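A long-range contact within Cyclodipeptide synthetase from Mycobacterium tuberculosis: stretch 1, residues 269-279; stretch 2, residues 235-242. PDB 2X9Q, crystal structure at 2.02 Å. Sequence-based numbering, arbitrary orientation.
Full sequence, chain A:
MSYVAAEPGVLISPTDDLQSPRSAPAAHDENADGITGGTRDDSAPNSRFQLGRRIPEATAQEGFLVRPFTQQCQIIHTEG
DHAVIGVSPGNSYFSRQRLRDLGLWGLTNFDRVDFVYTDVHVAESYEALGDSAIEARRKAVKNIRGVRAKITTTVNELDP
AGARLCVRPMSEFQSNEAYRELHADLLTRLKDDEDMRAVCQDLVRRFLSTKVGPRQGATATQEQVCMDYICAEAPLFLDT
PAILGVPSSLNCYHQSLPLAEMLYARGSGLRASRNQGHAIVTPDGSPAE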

ATOM      1  N   GLY A 269       6.603 -17.842   8.623  1.00 24.15           N
ATOM      2  CA  GLY A 269       7.389 -16.628   8.926  1.00 25.99           C
ATOM      3  C   GLY A 269       6.388 -15.464   9.111  1.00 26.55           C
ATOM      4  O   GLY A 269       5.258 -15.654   9.608  1.00 26.87           O
ATOM      5  N   LEU A 270       6.777 -14.281   8.687  1.00 24.63           N
ATOM      6  CA  LEU A 270       5.851 -13.147   8.653  1.00 22.16           C
ATOM      7  C   LEU A 270       4.945 -13.366   7.432  1.00 20.01           C
ATOM      8  O   LEU A 270       5.461 -13.355   6.292  1.00 18.19           O
ATOM      9  CB  LEU A 270       6.688 -11.867   8.434  1.00 22.78           C
ATOM     10  CG  LEU A 270       5.777 -10.586   8.382  1.00 24.76           C
ATOM     11  CD1 LEU A 270       5.020 -10.358   9.659  1.00 25.47           C
ATOM     12  CD2 LEU A 270       6.638  -9.370   8.029  1.00 27.83           C
ATOM     13  N   ARG A 271       3.624 -13.514   7.631  1.00 16.79           N
ATOM     14  CA  ARG A 271       2.703 -13.734   6.546  1.00 19.69           C
ATOM     15  C   ARG A 271       1.440 -12.901   6.735  1.00 17.36           C
ATOM     16  O   ARG A 271       0.983 -12.701   7.851  1.00 19.98           O
ATOM     17  CB  ARG A 271       2.318 -15.255   6.439  1.00 17.38           C
ATOM     18  CG  ARG A 271       3.563 -16.183   5.976  1.00 18.21           C
ATOM     19  CD  ARG A 271       4.038 -15.824   4.519  1.00 14.52           C
ATOM     20  NE  ARG A 271       5.061 -16.793   4.115  1.00 13.94           N
ATOM     21  CZ  ARG A 271       6.383 -16.714   4.434  1.00 21.64           C
ATOM     22  NH1 ARG A 271       6.831 -15.749   5.271  1.00 15.89           N
ATOM     23  NH2 ARG A 271       7.243 -17.656   3.941  1.00 17.91           N
ATOM     24  N   ALA A 272       0.916 -12.390   5.644  1.00 18.38           N
ATOM     25  CA  ALA A 272      -0.375 -11.686   5.698  1.00 17.15           C
ATOM     26  C   ALA A 272      -1.461 -12.680   6.125  1.00 17.73           C
ATOM     27  O   ALA A 272      -1.330 -13.919   6.007  1.00 15.89           O
ATOM     28  CB  ALA A 272      -0.720 -11.063   4.322  1.00 16.67           C
ATOM     29  N   SER A 273      -2.508 -12.124   6.699  1.00 18.56           N
ATOM     30  CA  SER A 273      -3.676 -12.882   7.149  1.00 18.25           C
ATOM     31  C   SER A 273      -4.233 -13.665   5.994  1.00 17.26           C
ATOM     32  O   SER A 273      -4.143 -13.251   4.842  1.00 18.17           O
ATOM     33  CB  SER A 273      -4.784 -11.881   7.603  1.00 19.54           C
ATOM     34  OG  SER A 273      -5.992 -12.604   7.785  1.00 19.13           O
ATOM     35  N   ARG A 274      -4.787 -14.835   6.279  1.00 18.11           N
ATOM     36  CA  ARG A 274      -5.494 -15.611   5.234  1.00 17.13           C
ATOM     37  C   ARG A 274      -6.626 -14.820   4.579  1.00 16.87           C
ATOM     38  O   ARG A 274      -7.037 -15.155   3.472  1.00 19.13           O
ATOM     39  CB  ARG A 274      -6.092 -16.911   5.848  1.00 17.59           C
ATOM     40  CG  ARG A 274      -7.322 -16.585   6.764  1.00 17.38           C
ATOM     41  CD  ARG A 274      -7.956 -17.896   7.357  1.00 22.37           C
ATOM     42  NE  ARG A 274      -8.343 -18.892   6.340  1.00 18.69           N
ATOM     43  CZ  ARG A 274      -9.310 -18.800   5.440  1.00 25.20           C
ATOM     44  NH1 ARG A 274     -10.119 -17.683   5.321  1.00 22.29           N
ATOM     45  NH2 ARG A 274      -9.479 -19.877   4.605  1.00 20.38           N
ATOM     46  N   ASN A 275      -7.084 -13.739   5.188  1.00 18.85           N
ATOM     47  CA  ASN A 275      -8.205 -12.876   4.613  1.00 19.26           C
ATOM     48  C   ASN A 275      -7.717 -11.592   3.926  1.00 20.76           C
ATOM     49  O   ASN A 275      -8.499 -10.689   3.503  1.00 18.36           O
ATOM     50  CB  ASN A 275      -9.145 -12.607   5.798  1.00 18.61           C
ATOM     51  CG  ASN A 275      -9.767 -13.909   6.332  1.00 17.54           C
ATOM     52  OD1 ASN A 275     -10.128 -14.793   5.509  1.00 17.83           O
ATOM     53  ND2 ASN A 275      -9.970 -14.002   7.639  1.00 14.39           N
ATOM     54  N   GLN A 276      -6.381 -11.514   3.807  1.00 17.92           N
ATOM     55  CA  GLN A 276      -5.759 -10.343   3.148  1.00 16.09           C
ATOM     56  C   GLN A 276      -5.141 -10.732   1.792  1.00 17.14           C
ATOM     57  O   GLN A 276      -4.432 -11.726   1.678  1.00 18.24           O
ATOM     58  CB  GLN A 276      -4.600  -9.804   4.044  1.00 16.47           C
ATOM     59  CG  GLN A 276      -3.810  -8.632   3.334  1.00 13.95           C
ATOM     60  CD  GLN A 276      -4.645  -7.388   3.285  1.00 16.37           C
ATOM     61  OE1 GLN A 276      -5.179  -6.979   4.308  1.00 19.22           O
ATOM     62  NE2 GLN A 276      -4.757  -6.777   2.118  1.00 14.62           N
ATOM     63  N   GLY A 277      -5.381  -9.952   0.749  1.00 16.52           N
ATOM     64  CA  GLY A 277      -4.722 -10.205  -0.523  1.00 18.25           C
ATOM     65  C   GLY A 277      -4.109  -8.951  -1.126  1.00 17.83           C
ATOM     66  O   GLY A 277      -4.323  -7.807  -0.643  1.00 18.41           O
ATOM     67  N   HIS A 278      -3.368  -9.150  -2.194  1.00 18.74           N
ATOM     68  CA  HIS A 278      -2.759  -8.006  -2.927  1.00 19.43           C
ATOM     69  C   HIS A 278      -3.066  -8.180  -4.399  1.00 19.64           C
ATOM     70  O   HIS A 278      -3.076  -9.320  -4.884  1.00 21.30           O
ATOM     71  CB  HIS A 278      -1.205  -8.066  -2.700  1.00 18.75           C
ATOM     72  CG  HIS A 278      -0.391  -7.078  -3.485  1.00 20.24           C
ATOM     73  ND1 HIS A 278      -0.768  -5.751  -3.650  1.00 21.71           N
ATOM     74  CD2 HIS A 278       0.840  -7.198  -4.058  1.00 23.41           C
ATOM     75  CE1 HIS A 278       0.197  -5.110  -4.301  1.00 21.62           C
ATOM     76  NE2 HIS A 278       1.183  -5.973  -4.558  1.00 21.94           N
ATOM     77  N   ALA A 279      -3.311  -7.071  -5.114  1.00 20.16           N
ATOM     78  CA  ALA A 279      -3.394  -7.065  -6.532  1.00 20.42           C
ATOM     79  C   ALA A 279      -2.657  -5.895  -7.130  1.00 21.22           C
ATOM     80  O   ALA A 279      -2.695  -4.785  -6.613  1.00 21.18           O
ATOM     81  CB  ALA A 279      -4.895  -7.024  -7.045  1.00 18.97           C
TER
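Stretch 2 235-242: PLFLDTPA

A kinked helix often docks through the backbone groups its kink sets free, and residues 235-242 of this synthetase illustrate the principle. The segment is helical, but the N atoms of L236, P241 and A242 lack bonds to the preceding turn, as does that of P235. It crosses strand 276-279 at 133°, the axes approaching to 6.7 Å, so the two run obliquely antiparallel, while the loop before the strand also packs against the helix.

P235 touches nothing in stretch 1, although its O accepts the backbone bond from D239 N. L236, whose CB points away, contributes its carbonyl: L236 O accepts from T240 OG1 at 2.6 Å. F237 also directs its CA-to-CB bond away, yet its ring returns to present an edge to the face of H278, with centroids 5.7 Å apart and planes at 82°; F237 CE1 lies 3.9 Å from H278 ND1. Its carbonyl packs on the loop, F237 O standing 3.5 Å from A272 CB.

L238 loses the most surface to the contact. Its side chain reaches L270, with L238 CD2 4.0 Å from L270 CD1, and its carbonyl takes a nearly straight hydrogen bond from the loop backbone, S273 N to L238 O at 2.8 Å. The CA atoms of L238 and A272 are accordingly only 3.9 Å apart. At D239, phi/psi of -161/60 departs from helical values; D239 OD1 accepts from A242 N at 3.0 Å and, through a water, is linked to S273 OG.

T240 N donates to Q276 OE1 at 2.9 Å, so a strand side chain serves a helix amide, and a second water bridges T240 OG1 and Q276 NE2. P241, pointing toward stretch 1, packs its ring over the turn, P241 CG lying 3.6 Å from N275 O. A242 makes no contact.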

ATOM      1  N   PRO A 235       1.264  -2.903   7.904  1.00 22.19           N
ATOM      2  CA  PRO A 235       0.095  -3.492   8.592  1.00 20.98           C
ATOM      3  C   PRO A 235      -1.141  -3.600   7.686  1.00 20.64           C
ATOM      4  O   PRO A 235      -1.893  -4.538   7.838  1.00 21.05           O
ATOM      5  CB  PRO A 235      -0.143  -2.562   9.767  1.00 20.83           C
ATOM      6  CG  PRO A 235       1.302  -2.034  10.074  1.00 22.87           C
ATOM      7  CD  PRO A 235       1.891  -1.816   8.718  1.00 21.59           C
ATOM      8  N   LEU A 236      -1.328  -2.677   6.756  1.00 20.49           N
ATOM      9  CA  LEU A 236      -2.418  -2.755   5.772  1.00 21.25           C
ATOM     10  C   LEU A 236      -2.192  -3.815   4.736  1.00 20.81           C
ATOM     11  O   LEU A 236      -3.193  -4.348   4.110  1.00 20.35           O
ATOM     12  CB  LEU A 236      -2.684  -1.418   5.088  1.00 21.15           C
ATOM     13  CG  LEU A 236      -3.365  -0.289   5.934  1.00 25.82           C
ATOM     14  CD1 LEU A 236      -3.672   0.865   4.963  1.00 29.03           C
ATOM     15  CD2 LEU A 236      -4.663  -0.614   6.594  1.00 26.90           C
ATOM     16  N   PHE A 237      -0.916  -4.165   4.532  1.00 21.33           N
ATOM     17  CA  PHE A 237      -0.619  -5.303   3.630  1.00 20.84           C
ATOM     18  C   PHE A 237      -0.691  -6.636   4.334  1.00 19.83           C
ATOM     19  O   PHE A 237      -0.674  -7.616   3.660  1.00 19.44           O
ATOM     20  CB  PHE A 237       0.742  -5.155   2.913  1.00 22.74           C
ATOM     21  CG  PHE A 237       0.688  -4.181   1.840  1.00 28.37           C
ATOM     22  CD1 PHE A 237       0.219  -4.575   0.544  1.00 33.89           C
ATOM     23  CD2 PHE A 237       1.007  -2.836   2.097  1.00 32.85           C
ATOM     24  CE1 PHE A 237       0.161  -3.631  -0.528  1.00 40.67           C
ATOM     25  CE2 PHE A 237       0.927  -1.828   1.071  1.00 36.81           C
ATOM     26  CZ  PHE A 237       0.501  -2.212  -0.268  1.00 39.64           C
ATOM     27  N   LEU A 238      -0.668  -6.643   5.674  1.00 18.53           N
ATOM     28  CA  LEU A 238      -0.729  -7.863   6.517  1.00 17.93           C
ATOM     29  C   LEU A 238      -2.167  -8.184   6.913  1.00 18.57           C
ATOM     30  O   LEU A 238      -2.607  -9.363   6.829  1.00 16.47           O
ATOM     31  CB  LEU A 238       0.099  -7.651   7.808  1.00 18.01           C
ATOM     32  CG  LEU A 238       1.623  -7.560   7.515  1.00 17.64           C
ATOM     33  CD1 LEU A 238       2.346  -6.987   8.758  1.00 20.34           C
ATOM     34  CD2 LEU A 238       2.119  -9.017   7.192  1.00 17.58           C
ATOM     35  N   ASP A 239      -2.904  -7.158   7.349  1.00 17.56           N
ATOM     36  CA  ASP A 239      -4.210  -7.441   8.004  1.00 18.90           C
ATOM     37  C   ASP A 239      -5.159  -6.265   8.063  1.00 18.62           C
ATOM     38  O   ASP A 239      -5.604  -5.872   9.172  1.00 20.26           O
ATOM     39  CB  ASP A 239      -3.997  -8.020   9.413  1.00 17.96           C
ATOM     40  CG  ASP A 239      -5.186  -8.926   9.849  1.00 21.82           C
ATOM     41  OD1 ASP A 239      -6.296  -8.901   9.185  1.00 21.88           O
ATOM     42  OD2 ASP A 239      -5.028  -9.718  10.802  1.00 22.47           O
ATOM     43  N   THR A 240      -5.513  -5.746   6.889  1.00 20.10           N
ATOM     44  CA  THR A 240      -6.555  -4.741   6.783  1.00 20.34           C
ATOM     45  C   THR A 240      -7.875  -5.235   7.424  1.00 22.28           C
ATOM     46  O   THR A 240      -8.554  -4.463   8.109  1.00 22.21           O
ATOM     47  CB  THR A 240      -6.795  -4.333   5.313  1.00 20.16           C
ATOM     48  OG1 THR A 240      -5.620  -3.671   4.810  1.00 17.50           O
ATOM     49  CG2 THR A 240      -8.022  -3.358   5.152  1.00 19.64           C
ATOM     50  N   PRO A 241      -8.228  -6.535   7.273  1.00 21.39           N
ATOM     51  CA  PRO A 241      -9.454  -6.981   8.025  1.00 21.17           C
ATOM     52  C   PRO A 241      -9.420  -6.694   9.528  1.00 22.85           C
ATOM     53  O   PRO A 241     -10.437  -6.228  10.088  1.00 25.09           O
ATOM     54  CB  PRO A 241      -9.458  -8.522   7.769  1.00 20.48           C
ATOM     55  CG  PRO A 241      -9.035  -8.516   6.325  1.00 15.66           C
ATOM     56  CD  PRO A 241      -7.733  -7.610   6.405  1.00 19.05           C
ATOM     57  N   ALA A 242      -8.315  -6.948  10.218  1.00 21.03           N
ATOM     58  CA  ALA A 242      -8.151  -6.558  11.630  1.00 22.40           C
ATOM     59  C   ALA A 242      -8.224  -5.059  11.861  1.00 24.14           C
ATOM     60  O   ALA A 242      -8.844  -4.618  12.810  1.00 24.24           O
ATOM     61  CB  ALA A 242      -6.846  -7.076  12.246  1.00 20.69           C
TER
HETATM   62  O   HOH W   1      -7.647 -11.256   9.406  1.00 25.38           O
HETATM   63  O   HOH W   2      -6.015  -4.228   1.981  1.00 16.43           O